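Local coordinates for protein 6-phosphogluconate dehydrogenase, NAD-binding (Mycolicibacterium smegmatis MC2 155, PDB 6SMT) that acts as an S-enantioselective imine reductase, drawing its reducing equivalents from bound NADPH in a Rossmann-type domain, at residues B[124-129]-B[138-143]; B[69-74]-B[97-102]; B[101-106]-B[175-180]. All coordinates share one frame; numbering follows the deposited sequence.

Contact 1: residues B[124-129]-B[138-143]; sequences GAIMTP and ASILFA. With NDP (NADPH dihydro-nicotinamide-adenine-dinucleotide phosphate), chain L; 2EH ((2S)-2-ethylhexan-1-ol), chain N.
Two flat rings, the dihydronicotinamide of NADPH at one end and the Phe142 phenyl at the other, frame an antiparallel beta-hairpin with a long loop that extends the parallel strands of the Rossmann domain. Ile126 approaches the nicotinamide from one side of its plane, beside the C5N-C6N bond, with CG2 3.9 Å from NDP C5N. From the opposite side comes the bound ethylhexanol, its O7C 3.3 Å from NDP C4N, the carbon that carries the hydride. At the ring's edge the carbonyl Ile126 O lies 3.2 Å from NDP C5N. Phe142 takes an oblique approach from the bare CA of Gly124. Ala125 and Leu141 form the hydrogen-bonded pair of the hairpin: Leu141 N reaches Ala125 O almost straight (172°) though from above the carbonyl plane, while Ala125 N meets Leu141 O within that plane. Beyond the strand, Met127 N bonds Ser139 O nearly along the C=O axis. Ile126 and Ile140 lie side by side on the face shared with Phe142, Ile126 CG1 4.1 Å from Ile140 CG2. On the other face Met127, bent at both chi2 and chi3, crosses Leu141 at about a right angle, and its CG sits 3.9 Å from Leu141 CG before the thioether turns off towards helix 171-199. Ile217 of the second subunit packs on Thr128 and Pro129. Thr128 holds OG1 in the crowded position between its own N and carbonyl carbon (chi1 54°); there OG1 is hydrogen-bonded to Thr132 and accepts Ser139 N at 3.2 Å.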
loop_
_atom_site.group_PDB
_atom_site.type_symbol
_atom_site.label_atom_id
_atom_site.label_comp_id
_atom_site.label_asym_id
_atom_site.label_seq_id
_atom_site.Cartn_x
_atom_site.Cartn_y
_atom_site.Cartn_z
ATOM N N GLY B 124 -9.412 14.717 17.068
ATOM C CA GLY B 124 -8.336 14.773 16.088
ATOM C C GLY B 124 -7.751 13.406 15.808
ATOM O O GLY B 124 -7.973 12.472 16.557
ATOM N N ALA B 125 -7.161 13.274 14.642
ATOM C CA ALA B 125 -6.542 12.039 14.181
ATOM C C ALA B 125 -5.186 12.398 13.587
ATOM O O ALA B 125 -5.095 13.167 12.606
ATOM C CB ALA B 125 -7.391 11.357 13.179
ATOM N N ILE B 126 -4.150 11.843 14.172
ATOM C CA ILE B 126 -2.759 12.008 13.713
ATOM C C ILE B 126 -2.451 10.961 12.656
ATOM O O ILE B 126 -2.634 9.759 12.893
ATOM C CB ILE B 126 -1.765 11.882 14.885
ATOM C CG1 ILE B 126 -2.093 12.873 16.018
ATOM C CG2 ILE B 126 -0.319 12.055 14.364
ATOM C CD1 ILE B 126 -1.430 12.480 17.294
ATOM N N MET B 127 -2.088 11.399 11.451
ATOM C CA MET B 127 -1.986 10.529 10.277
ATOM C C MET B 127 -0.547 10.266 9.863
ATOM O O MET B 127 -0.330 9.707 8.761
ATOM C CB MET B 127 -2.757 11.174 9.119
ATOM C CG MET B 127 -4.202 11.466 9.474
ATOM S SD MET B 127 -5.130 10.208 10.266
ATOM C CE MET B 127 -4.802 8.788 9.248
ATOM N N THR B 128 0.418 10.532 10.724
ATOM C CA THR B 128 1.842 10.378 10.398
ATOM C C THR B 128 2.564 9.826 11.623
ATOM O O THR B 128 2.111 10.019 12.747
ATOM C CB THR B 128 2.400 11.712 9.881
ATOM O OG1 THR B 128 2.113 12.741 10.872
ATOM C CG2 THR B 128 1.768 12.140 8.573
ATOM N N PRO B 129 3.773 9.276 11.434
ATOM C CA PRO B 129 4.478 8.609 12.537
ATOM C C PRO B 129 5.262 9.573 13.425
ATOM O O PRO B 129 5.353 10.800 13.165
ATOM C CB PRO B 129 5.436 7.654 11.781
ATOM C CG PRO B 129 5.655 8.311 10.514
ATOM C CD PRO B 129 4.318 8.897 10.102
ATOM N N ALA B 138 4.239 16.207 9.210
ATOM C CA ALA B 138 3.099 15.644 9.959
ATOM C C ALA B 138 1.804 16.147 9.423
ATOM O O ALA B 138 1.696 17.279 8.929
ATOM C CB ALA B 138 3.221 15.968 11.441
ATOM N N SER B 139 0.752 15.354 9.656
ATOM C CA SER B 139 -0.624 15.746 9.309
ATOM C C SER B 139 -1.552 15.315 10.420
ATOM O O SER B 139 -1.541 14.145 10.790
ATOM C CB SER B 139 -1.050 15.128 8.006
ATOM O OG SER B 139 -2.441 15.358 7.744
ATOM N N ILE B 140 -2.385 16.252 10.891
ATOM C CA ILE B 140 -3.384 15.982 11.948
ATOM C C ILE B 140 -4.698 16.525 11.417
ATOM O O ILE B 140 -4.796 17.690 10.954
ATOM C CB ILE B 140 -2.981 16.554 13.311
ATOM C CG1 ILE B 140 -1.554 16.177 13.694
ATOM C CG2 ILE B 140 -4.002 16.052 14.333
ATOM C CD1 ILE B 140 -1.112 16.789 14.993
ATOM N N LEU B 141 -5.737 15.699 11.484
ATOM C CA LEU B 141 -7.106 16.071 11.072
ATOM C C LEU B 141 -7.920 16.404 12.316
ATOM O O LEU B 141 -7.750 15.736 13.382
ATOM C CB LEU B 141 -7.790 14.903 10.342
ATOM C CG LEU B 141 -6.959 14.242 9.297
ATOM C CD1 LEU B 141 -7.795 13.163 8.625
ATOM C CD2 LEU B 141 -6.492 15.205 8.277
ATOM N N PHE B 142 -8.869 17.336 12.201
ATOM C CA PHE B 142 -9.669 17.756 13.361
ATOM C C PHE B 142 -11.094 17.913 12.927
ATOM O O PHE B 142 -11.414 18.276 11.819
ATOM C CB PHE B 142 -9.205 19.126 13.899
ATOM C CG PHE B 142 -7.805 19.120 14.453
ATOM C CD1 PHE B 142 -6.741 19.301 13.594
ATOM C CD2 PHE B 142 -7.555 18.945 15.789
ATOM C CE1 PHE B 142 -5.443 19.229 14.045
ATOM C CE2 PHE B 142 -6.238 18.929 16.255
ATOM C CZ PHE B 142 -5.210 19.097 15.382
ATOM N N ALA B 143 -11.979 17.691 13.902
ATOM C CA ALA B 143 -13.440 17.839 13.724
ATOM C C ALA B 143 -14.081 18.396 14.999
ATOM O O ALA B 143 -13.637 18.107 16.112
ATOM C CB ALA B 143 -14.101 16.536 13.328
HETATM P PA NDP L . -0.554 3.332 22.410
HETATM O O1A NDP L . -1.642 3.368 21.377
HETATM O O2A NDP L . 0.251 2.086 22.612
HETATM O O5B NDP L . -1.162 3.825 23.788
HETATM C C5B NDP L . -0.272 3.850 24.919
HETATM C C4B NDP L . -0.729 4.939 25.857
HETATM O O4B NDP L . -2.089 4.692 26.314
HETATM C C3B NDP L . 0.128 4.988 27.137
HETATM O O3B NDP L . 0.219 6.310 27.634
HETATM C C2B NDP L . -0.689 4.117 28.067
HETATM O O2B NDP L . -0.510 4.291 29.469
HETATM C C1B NDP L . -2.065 4.656 27.730
HETATM N N9A NDP L . -3.170 3.822 28.188
HETATM C C8A NDP L . -3.547 2.579 27.734
HETATM N N7A NDP L . -4.607 2.113 28.353
HETATM C C5A NDP L . -4.947 3.088 29.277
HETATM C C6A NDP L . -5.947 3.185 30.279
HETATM N N6A NDP L . -6.910 2.287 30.458
HETATM N N1A NDP L . -5.956 4.305 31.034
HETATM C C2A NDP L . -5.032 5.250 30.839
HETATM N N3A NDP L . -4.033 5.255 29.950
HETATM C C4A NDP L . -4.034 4.137 29.214
HETATM O O3 NDP L . 0.539 4.486 22.202
HETATM P PN NDP L . 1.028 5.480 21.104
HETATM O O1N NDP L . 1.732 6.565 21.787
HETATM O O2N NDP L . 1.764 4.722 20.058
HETATM O O5D NDP L . -0.304 6.010 20.376
HETATM C C5D NDP L . -1.234 6.834 21.071
HETATM C C4D NDP L . -2.373 7.095 20.116
HETATM O O4D NDP L . -1.840 7.839 18.989
HETATM C C3D NDP L . -3.080 5.859 19.544
HETATM O O3D NDP L . -4.493 6.010 19.486
HETATM C C2D NDP L . -2.504 5.767 18.143
HETATM O O2D NDP L . -3.332 5.125 17.177
HETATM C C1D NDP L . -2.236 7.203 17.772
HETATM N N1N NDP L . -1.142 7.379 16.797
HETATM C C2N NDP L . 0.094 6.840 17.038
HETATM C C3N NDP L . 1.090 6.912 16.123
HETATM C C7N NDP L . 2.427 6.330 16.355
HETATM O O7N NDP L . 3.237 6.426 15.405
HETATM N N7N NDP L . 2.765 5.771 17.505
HETATM C C4N NDP L . 0.858 7.541 14.839
HETATM C C5N NDP L . -0.445 8.149 14.658
HETATM C C6N NDP L . -1.364 8.098 15.597
HETATM P P2B NDP L . 0.755 3.525 30.148
HETATM O O1X NDP L . 0.445 3.639 31.671
HETATM O O2X NDP L . 0.682 2.072 29.684
HETATM O O3X NDP L . 2.025 4.154 29.738
HETATM C C7 2EH N . -0.629 4.674 12.149
HETATM C C8 2EH N . 0.202 6.609 10.783
HETATM C C9 2EH N . -1.001 6.610 9.857
HETATM C C12 2EH N . 2.408 3.873 12.260
HETATM C C7A 2EH N . 0.533 5.240 11.334
HETATM O O7C 2EH N . -0.681 4.917 13.556
HETATM C CBA 2EH N . 1.886 5.226 11.997
HETATM C CCA 2EH N . 3.881 3.773 12.293
HETATM C CCB 2EH N . 4.298 2.326 12.055
#

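Contact 2: residues B[69-74]-B[97-102]; sequences LALVNV and IGLSSD. With NDP (NADPH dihydro-nicotinamide-adenine-dinucleotide phosphate), chain L.
A serine hydroxyl carries on the strand pairing where the backbone ladder stops. Ser100 OG, anti to its own carbonyl carbon, slots between two polar groups of the facing chain: it accepts Val74 N at 2.8 Å in an almost straight bond (176°) and donates to Val72 O. The hydroxyl comes to Val72 O from well above the carbonyl plane, while Leu99 N comes within it at 2.8 Å; one oxygen is thus gripped by two donors. Behind this lies ordinary parallel ladder, Ile97 N to Ala70 O and Val72 N to Ile97 O, joining strands 69-72 and 95-98 of a beta-alpha-beta unit whose crossover helix is 77-87. Here, at the C-terminal ends of the Rossmann strands, the cofactor sits. Asn73, with CG anti to the backbone N (chi1 -176°), brings ND2 to Leu99 O at 2.8 Å, in its own amide plane, while making a weak bond to NDP O4D. Ser101 N holds the ribose hydroxyl NDP O3D at 2.9 Å. On the side away from Val72, Leu71 and Ile97 lie side by side, and Leu69 crosses Ile97 obliquely, CD1 to CD1 3.7 Å.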
loop_
_atom_site.group_PDB
_atom_site.type_symbol
_atom_site.label_atom_id
_atom_site.label_comp_id
_atom_site.label_asym_id
_atom_site.label_seq_id
_atom_site.Cartn_x
_atom_site.Cartn_y
_atom_site.Cartn_z
ATOM N N LEU B 69 -5.720 23.978 27.380
ATOM C CA LEU B 69 -5.879 22.974 26.295
ATOM C C LEU B 69 -5.296 21.689 26.762
ATOM O O LEU B 69 -4.141 21.696 27.200
ATOM C CB LEU B 69 -5.153 23.489 25.055
ATOM C CG LEU B 69 -5.161 22.581 23.844
ATOM C CD1 LEU B 69 -6.581 22.421 23.318
ATOM C CD2 LEU B 69 -4.298 23.129 22.728
ATOM N N ALA B 70 -6.027 20.594 26.653
ATOM C CA ALA B 70 -5.603 19.259 27.040
ATOM C C ALA B 70 -5.674 18.307 25.826
ATOM O O ALA B 70 -6.725 18.293 25.192
ATOM C CB ALA B 70 -6.382 18.661 28.162
ATOM N N LEU B 71 -4.567 17.654 25.503
ATOM C CA LEU B 71 -4.523 16.652 24.430
ATOM C C LEU B 71 -4.528 15.281 25.055
ATOM O O LEU B 71 -3.683 15.033 25.981
ATOM C CB LEU B 71 -3.255 16.820 23.587
ATOM C CG LEU B 71 -2.975 18.225 23.120
ATOM C CD1 LEU B 71 -1.717 18.242 22.244
ATOM C CD2 LEU B 71 -4.126 18.854 22.388
ATOM N N VAL B 72 -5.406 14.369 24.650
ATOM C CA VAL B 72 -5.480 13.013 25.205
ATOM C C VAL B 72 -5.036 11.991 24.150
ATOM O O VAL B 72 -5.703 11.829 23.142
ATOM C CB VAL B 72 -6.855 12.686 25.777
ATOM C CG1 VAL B 72 -6.765 11.392 26.516
ATOM C CG2 VAL B 72 -7.430 13.823 26.636
ATOM N N ASN B 73 -3.851 11.426 24.343
ATOM C CA ASN B 73 -3.170 10.604 23.320
ATOM C C ASN B 73 -2.881 9.234 23.901
ATOM O O ASN B 73 -1.760 9.024 24.418
ATOM C CB ASN B 73 -1.952 11.334 22.793
ATOM C CG ASN B 73 -1.243 10.599 21.679
ATOM O OD1 ASN B 73 -0.106 10.144 21.869
ATOM N ND2 ASN B 73 -1.927 10.416 20.542
ATOM N N VAL B 74 -3.857 8.348 23.874
ATOM C CA VAL B 74 -3.778 7.015 24.473
ATOM C C VAL B 74 -4.330 5.993 23.483
ATOM O O VAL B 74 -4.762 6.351 22.390
ATOM C CB VAL B 74 -4.471 7.002 25.840
ATOM C CG1 VAL B 74 -3.724 7.841 26.856
ATOM C CG2 VAL B 74 -5.910 7.409 25.732
ATOM N N ILE B 97 -8.835 17.971 23.483
ATOM C CA ILE B 97 -8.749 17.407 22.124
ATOM C C ILE B 97 -8.392 15.949 22.273
ATOM O O ILE B 97 -7.308 15.589 22.773
ATOM C CB ILE B 97 -7.747 18.156 21.241
ATOM C CG1 ILE B 97 -8.138 19.630 21.182
ATOM C CG2 ILE B 97 -7.669 17.516 19.880
ATOM C CD1 ILE B 97 -7.239 20.465 20.265
ATOM N N GLY B 98 -9.236 15.074 21.747
ATOM C CA GLY B 98 -8.959 13.652 21.703
ATOM C C GLY B 98 -8.040 13.403 20.535
ATOM O O GLY B 98 -8.347 13.848 19.432
ATOM N N LEU B 99 -6.941 12.737 20.760
ATOM C CA LEU B 99 -5.988 12.333 19.701
ATOM C C LEU B 99 -5.751 10.854 19.854
ATOM O O LEU B 99 -4.592 10.382 19.767
ATOM C CB LEU B 99 -4.679 13.161 19.799
ATOM C CG LEU B 99 -4.843 14.621 19.535
ATOM C CD1 LEU B 99 -3.492 15.315 19.806
ATOM C CD2 LEU B 99 -5.311 14.936 18.139
ATOM N N SER B 100 -6.756 10.049 20.042
ATOM C CA SER B 100 -6.665 8.615 20.302
ATOM C C SER B 100 -7.527 7.885 19.288
ATOM O O SER B 100 -8.755 8.159 19.220
ATOM C CB SER B 100 -7.130 8.307 21.742
ATOM O OG SER B 100 -6.325 9.072 22.683
ATOM N N SER B 101 -6.970 7.004 18.481
ATOM C CA SER B 101 -7.712 6.475 17.323
ATOM C C SER B 101 -8.871 5.573 17.740
ATOM O O SER B 101 -8.623 4.612 18.502
ATOM C CB SER B 101 -6.680 5.750 16.425
ATOM O OG SER B 101 -7.347 5.322 15.226
ATOM N N ASP B 102 -10.070 5.846 17.289
ATOM C CA ASP B 102 -11.249 5.035 17.561
ATOM C C ASP B 102 -12.345 5.464 16.581
ATOM O O ASP B 102 -12.087 6.253 15.651
ATOM C CB ASP B 102 -11.699 5.192 19.033
ATOM C CG ASP B 102 -12.318 3.968 19.673
ATOM O OD1 ASP B 102 -13.093 3.247 18.962
ATOM O OD2 ASP B 102 -12.065 3.720 20.898
HETATM P PA NDP L . -0.554 3.332 22.410
HETATM O O1A NDP L . -1.642 3.368 21.377
HETATM O O2A NDP L . 0.251 2.086 22.612
HETATM O O5B NDP L . -1.162 3.825 23.788
HETATM C C5B NDP L . -0.272 3.850 24.919
HETATM C C4B NDP L . -0.729 4.939 25.857
HETATM O O4B NDP L . -2.089 4.692 26.314
HETATM C C3B NDP L . 0.128 4.988 27.137
HETATM O O3B NDP L . 0.219 6.310 27.634
HETATM C C2B NDP L . -0.689 4.117 28.067
HETATM O O2B NDP L . -0.510 4.291 29.469
HETATM C C1B NDP L . -2.065 4.656 27.730
HETATM N N9A NDP L . -3.170 3.822 28.188
HETATM C C8A NDP L . -3.547 2.579 27.734
HETATM N N7A NDP L . -4.607 2.113 28.353
HETATM C C5A NDP L . -4.947 3.088 29.277
HETATM C C6A NDP L . -5.947 3.185 30.279
HETATM N N6A NDP L . -6.910 2.287 30.458
HETATM N N1A NDP L . -5.956 4.305 31.034
HETATM C C2A NDP L . -5.032 5.250 30.839
HETATM N N3A NDP L . -4.033 5.255 29.950
HETATM C C4A NDP L . -4.034 4.137 29.214
HETATM O O3 NDP L . 0.539 4.486 22.202
HETATM P PN NDP L . 1.028 5.480 21.104
HETATM O O1N NDP L . 1.732 6.565 21.787
HETATM O O2N NDP L . 1.764 4.722 20.058
HETATM O O5D NDP L . -0.304 6.010 20.376
HETATM C C5D NDP L . -1.234 6.834 21.071
HETATM C C4D NDP L . -2.373 7.095 20.116
HETATM O O4D NDP L . -1.840 7.839 18.989
HETATM C C3D NDP L . -3.080 5.859 19.544
HETATM O O3D NDP L . -4.493 6.010 19.486
HETATM C C2D NDP L . -2.504 5.767 18.143
HETATM O O2D NDP L . -3.332 5.125 17.177
HETATM C C1D NDP L . -2.236 7.203 17.772
HETATM N N1N NDP L . -1.142 7.379 16.797
HETATM C C2N NDP L . 0.094 6.840 17.038
HETATM C C3N NDP L . 1.090 6.912 16.123
HETATM C C7N NDP L . 2.427 6.330 16.355
HETATM O O7N NDP L . 3.237 6.426 15.405
HETATM N N7N NDP L . 2.765 5.771 17.505
HETATM C C4N NDP L . 0.858 7.541 14.839
HETATM C C5N NDP L . -0.445 8.149 14.658
HETATM C C6N NDP L . -1.364 8.098 15.597
HETATM P P2B NDP L . 0.755 3.525 30.148
HETATM O O1X NDP L . 0.445 3.639 31.671
HETATM O O2X NDP L . 0.682 2.072 29.684
HETATM O O3X NDP L . 2.025 4.154 29.738
#

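Contact 3: residues B[101-106]-B[175-180]. With NDP (NADPH dihydro-nicotinamide-adenine-dinucleotide phosphate), chain L.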
loop_
_atom_site.group_PDB
_atom_site.type_symbol
_atom_site.label_atom_id
_atom_site.label_comp_id
_atom_site.label_asym_id
_atom_site.label_seq_id
_atom_site.Cartn_x
_atom_site.Cartn_y
_atom_site.Cartn_z
ATOM N N SER B 101 -6.970 7.004 18.481
ATOM C CA SER B 101 -7.712 6.475 17.323
ATOM C C SER B 101 -8.871 5.573 17.740
ATOM O O SER B 101 -8.623 4.612 18.502
ATOM C CB SER B 101 -6.680 5.750 16.425
ATOM O OG SER B 101 -7.347 5.322 15.226
ATOM N N ASP B 102 -10.070 5.846 17.289
ATOM C CA ASP B 102 -11.249 5.035 17.561
ATOM C C ASP B 102 -12.345 5.464 16.581
ATOM O O ASP B 102 -12.087 6.253 15.651
ATOM C CB ASP B 102 -11.699 5.192 19.033
ATOM C CG ASP B 102 -12.318 3.968 19.673
ATOM O OD1 ASP B 102 -13.093 3.247 18.962
ATOM O OD2 ASP B 102 -12.065 3.720 20.898
ATOM N N THR B 103 -13.556 4.864 16.729
ATOM C CA THR B 103 -14.607 5.053 15.722
ATOM C C THR B 103 -15.277 6.412 15.833
ATOM O O THR B 103 -15.191 7.140 16.836
ATOM C CB THR B 103 -15.666 3.995 15.880
ATOM O OG1 THR B 103 -16.328 4.237 17.135
ATOM C CG2 THR B 103 -15.060 2.625 15.846
ATOM N N PRO B 104 -15.946 6.845 14.752
ATOM C CA PRO B 104 -16.699 8.075 14.804
ATOM C C PRO B 104 -17.688 8.159 15.975
ATOM O O PRO B 104 -17.803 9.194 16.598
ATOM C CB PRO B 104 -17.386 8.106 13.425
ATOM C CG PRO B 104 -16.414 7.340 12.559
ATOM C CD PRO B 104 -15.835 6.256 13.407
ATOM N N ASP B 105 -18.385 7.038 16.247
ATOM C CA ASP B 105 -19.347 7.148 17.348
ATOM C C ASP B 105 -18.608 7.295 18.673
ATOM O O ASP B 105 -19.210 7.933 19.565
ATOM C CB ASP B 105 -20.259 5.928 17.384
ATOM C CG ASP B 105 -21.447 6.074 16.434
ATOM O OD1 ASP B 105 -21.778 7.206 15.917
ATOM O OD2 ASP B 105 -22.108 5.065 16.225
ATOM N N ARG B 106 -17.390 6.759 18.883
ATOM C CA ARG B 106 -16.649 6.976 20.128
ATOM C C ARG B 106 -16.214 8.449 20.208
ATOM O O ARG B 106 -16.160 8.999 21.284
ATOM C CB ARG B 106 -15.499 6.011 20.292
ATOM C CG ARG B 106 -15.986 4.581 20.497
ATOM C CD ARG B 106 -16.989 4.348 21.611
ATOM N NE ARG B 106 -16.384 4.685 22.866
ATOM C CZ ARG B 106 -15.812 3.851 23.723
ATOM N NH1 ARG B 106 -15.811 2.579 23.427
ATOM N NH2 ARG B 106 -15.163 4.278 24.800
ATOM N N PHE B 175 -12.470 9.922 8.521
ATOM C CA PHE B 175 -11.289 9.877 7.675
ATOM C C PHE B 175 -10.276 8.878 8.217
ATOM O O PHE B 175 -9.630 8.144 7.435
ATOM C CB PHE B 175 -10.627 11.271 7.625
ATOM C CG PHE B 175 -11.284 12.265 6.698
ATOM C CD1 PHE B 175 -12.437 12.968 7.028
ATOM C CD2 PHE B 175 -10.728 12.534 5.470
ATOM C CE1 PHE B 175 -13.038 13.850 6.132
ATOM C CE2 PHE B 175 -11.362 13.393 4.571
ATOM C CZ PHE B 175 -12.436 14.102 4.932
ATOM N N ASP B 176 -10.022 8.876 9.514
ATOM C CA ASP B 176 -9.015 7.961 10.113
ATOM C C ASP B 176 -9.374 6.538 9.737
ATOM O O ASP B 176 -8.472 5.714 9.451
ATOM C CB ASP B 176 -8.994 8.182 11.629
ATOM C CG ASP B 176 -7.742 7.727 12.368
ATOM O OD1 ASP B 176 -6.641 7.796 11.756
ATOM O OD2 ASP B 176 -7.862 7.479 13.624
ATOM N N MET B 177 -10.639 6.152 9.861
ATOM C CA MET B 177 -11.005 4.747 9.567
ATOM C C MET B 177 -10.638 4.400 8.131
ATOM O O MET B 177 -10.129 3.290 7.860
ATOM C CB MET B 177 -12.499 4.474 9.732
ATOM C CG MET B 177 -13.045 4.576 11.159
ATOM S SD MET B 177 -12.336 3.532 12.440
ATOM C CE MET B 177 -10.946 4.522 12.995
ATOM N N ALA B 178 -10.869 5.305 7.205
ATOM C CA ALA B 178 -10.514 5.046 5.786
ATOM C C ALA B 178 -9.008 5.010 5.585
ATOM O O ALA B 178 -8.421 4.102 4.905
ATOM C CB ALA B 178 -11.162 6.096 4.877
ATOM N N LEU B 179 -8.295 5.980 6.111
ATOM C CA LEU B 179 -6.874 6.163 5.847
ATOM C C LEU B 179 -6.073 5.083 6.562
ATOM O O LEU B 179 -5.068 4.532 6.015
ATOM C CB LEU B 179 -6.447 7.546 6.290
ATOM C CG LEU B 179 -7.117 8.685 5.493
ATOM C CD1 LEU B 179 -6.857 9.989 6.237
ATOM C CD2 LEU B 179 -6.585 8.761 4.076
ATOM N N LEU B 180 -6.440 4.693 7.776
ATOM C CA LEU B 180 -5.711 3.605 8.443
ATOM C C LEU B 180 -5.993 2.274 7.791
ATOM O O LEU B 180 -5.154 1.361 7.867
ATOM C CB LEU B 180 -6.202 3.555 9.883
ATOM C CG LEU B 180 -5.736 4.711 10.751
ATOM C CD1 LEU B 180 -6.326 4.547 12.161
ATOM C CD2 LEU B 180 -4.238 4.870 10.843
HETATM P PA NDP L . -0.554 3.332 22.410
HETATM O O1A NDP L . -1.642 3.368 21.377
HETATM O O2A NDP L . 0.251 2.086 22.612
HETATM O O5B NDP L . -1.162 3.825 23.788
HETATM C C5B NDP L . -0.272 3.850 24.919
HETATM C C4B NDP L . -0.729 4.939 25.857
HETATM O O4B NDP L . -2.089 4.692 26.314
HETATM C C3B NDP L . 0.128 4.988 27.137
HETATM O O3B NDP L . 0.219 6.310 27.634
HETATM C C2B NDP L . -0.689 4.117 28.067
HETATM O O2B NDP L . -0.510 4.291 29.469
HETATM C C1B NDP L . -2.065 4.656 27.730
HETATM N N9A NDP L . -3.170 3.822 28.188
HETATM C C8A NDP L . -3.547 2.579 27.734
HETATM N N7A NDP L . -4.607 2.113 28.353
HETATM C C5A NDP L . -4.947 3.088 29.277
HETATM C C6A NDP L . -5.947 3.185 30.279
HETATM N N6A NDP L . -6.910 2.287 30.458
HETATM N N1A NDP L . -5.956 4.305 31.034
HETATM C C2A NDP L . -5.032 5.250 30.839
HETATM N N3A NDP L . -4.033 5.255 29.950
HETATM C C4A NDP L . -4.034 4.137 29.214
HETATM O O3 NDP L . 0.539 4.486 22.202
HETATM P PN NDP L . 1.028 5.480 21.104
HETATM O O1N NDP L . 1.732 6.565 21.787
HETATM O O2N NDP L . 1.764 4.722 20.058
HETATM O O5D NDP L . -0.304 6.010 20.376
HETATM C C5D NDP L . -1.234 6.834 21.071
HETATM C C4D NDP L . -2.373 7.095 20.116
HETATM O O4D NDP L . -1.840 7.839 18.989
HETATM C C3D NDP L . -3.080 5.859 19.544
HETATM O O3D NDP L . -4.493 6.010 19.486
HETATM C C2D NDP L . -2.504 5.767 18.143
HETATM O O2D NDP L . -3.332 5.125 17.177
HETATM C C1D NDP L . -2.236 7.203 17.772
HETATM N N1N NDP L . -1.142 7.379 16.797
HETATM C C2N NDP L . 0.094 6.840 17.038
HETATM C C3N NDP L . 1.090 6.912 16.123
HETATM C C7N NDP L . 2.427 6.330 16.355
HETATM O O7N NDP L . 3.237 6.426 15.405
HETATM N N7N NDP L . 2.765 5.771 17.505
HETATM C C4N NDP L . 0.858 7.541 14.839
HETATM C C5N NDP L . -0.445 8.149 14.658
HETATM C C6N NDP L . -1.364 8.098 15.597
HETATM P P2B NDP L . 0.755 3.525 30.148
HETATM O O1X NDP L . 0.445 3.639 31.671
HETATM O O2X NDP L . 0.682 2.072 29.684
HETATM O O3X NDP L . 2.025 4.154 29.738
HETATM O O HOH W 1 -10.141 8.073 14.966
#
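This is a seam between domains: the loop that leads from a Rossmann strand into helix 104-116 leans on the long helix 171-199, which carries the chain into the C-terminal domain. The tight part is polar at its centre. Ser101 holds OG anti to its backbone N (chi1 -175°), so the amide serves the cofactor ribose and the hydroxyl serves the helix, donating to Asp176 OD2 at 2.7 Å and meeting the carboxylate from above its plane. Leu180 CD1 presses on the same hydroxyl at 3.3 Å, and Leu180 also touches the bound ethylhexanol, so this corner borders the ethylhexanol pocket. Met177, bent at chi2 and chi3, folds along the loop until its CE stands 3.4 Å from Asp102 O. Water 1 lies 2.8 Å from Asp102 O and 2.7 Å from Asp176 OD2, placed to donate to either; with the serine, it would be expected to stabilise charge on the buried carboxylate. Packing thins toward the start of helix 104-116. Pro104 and Thr103 are partly exposed and meet the methionine more loosely, with Pro104 CD 4.0 Å from Met177 CG. Local bonds set the shape of this outer end. Asp102 OD1 takes Thr103 N on its anti lone pair at 2.8 Å, and Thr103, the N-cap, accepts Arg106 N on OG1 at 3.2 Å, 156° at the hydrogen.

Overall arrangement
From the N terminus, contact 2 comes first, closing the loop from strand 69-72 through helix 77-87 to strand 95-98. Contact 3 opens on the residues where contact 2 ends, sharing Ser101 and Asp102, and closes the largest loop of the three at 175-180. Contact 1 is nested inside that loop, a short closure between 124-129 and 138-143. Contacts 1 and 2 share one sheet: strand 120-126 lies beside 95-98, with a probable hydrogen bond from Gly124 N to Gly98 O. Contact 1 also backs onto helix 171-199, Met127 and Ala125 packing on Asp176. Sheet, cofactor and interdomain helix are thereby tied together, all three contacts touching NADPH and the second subunit.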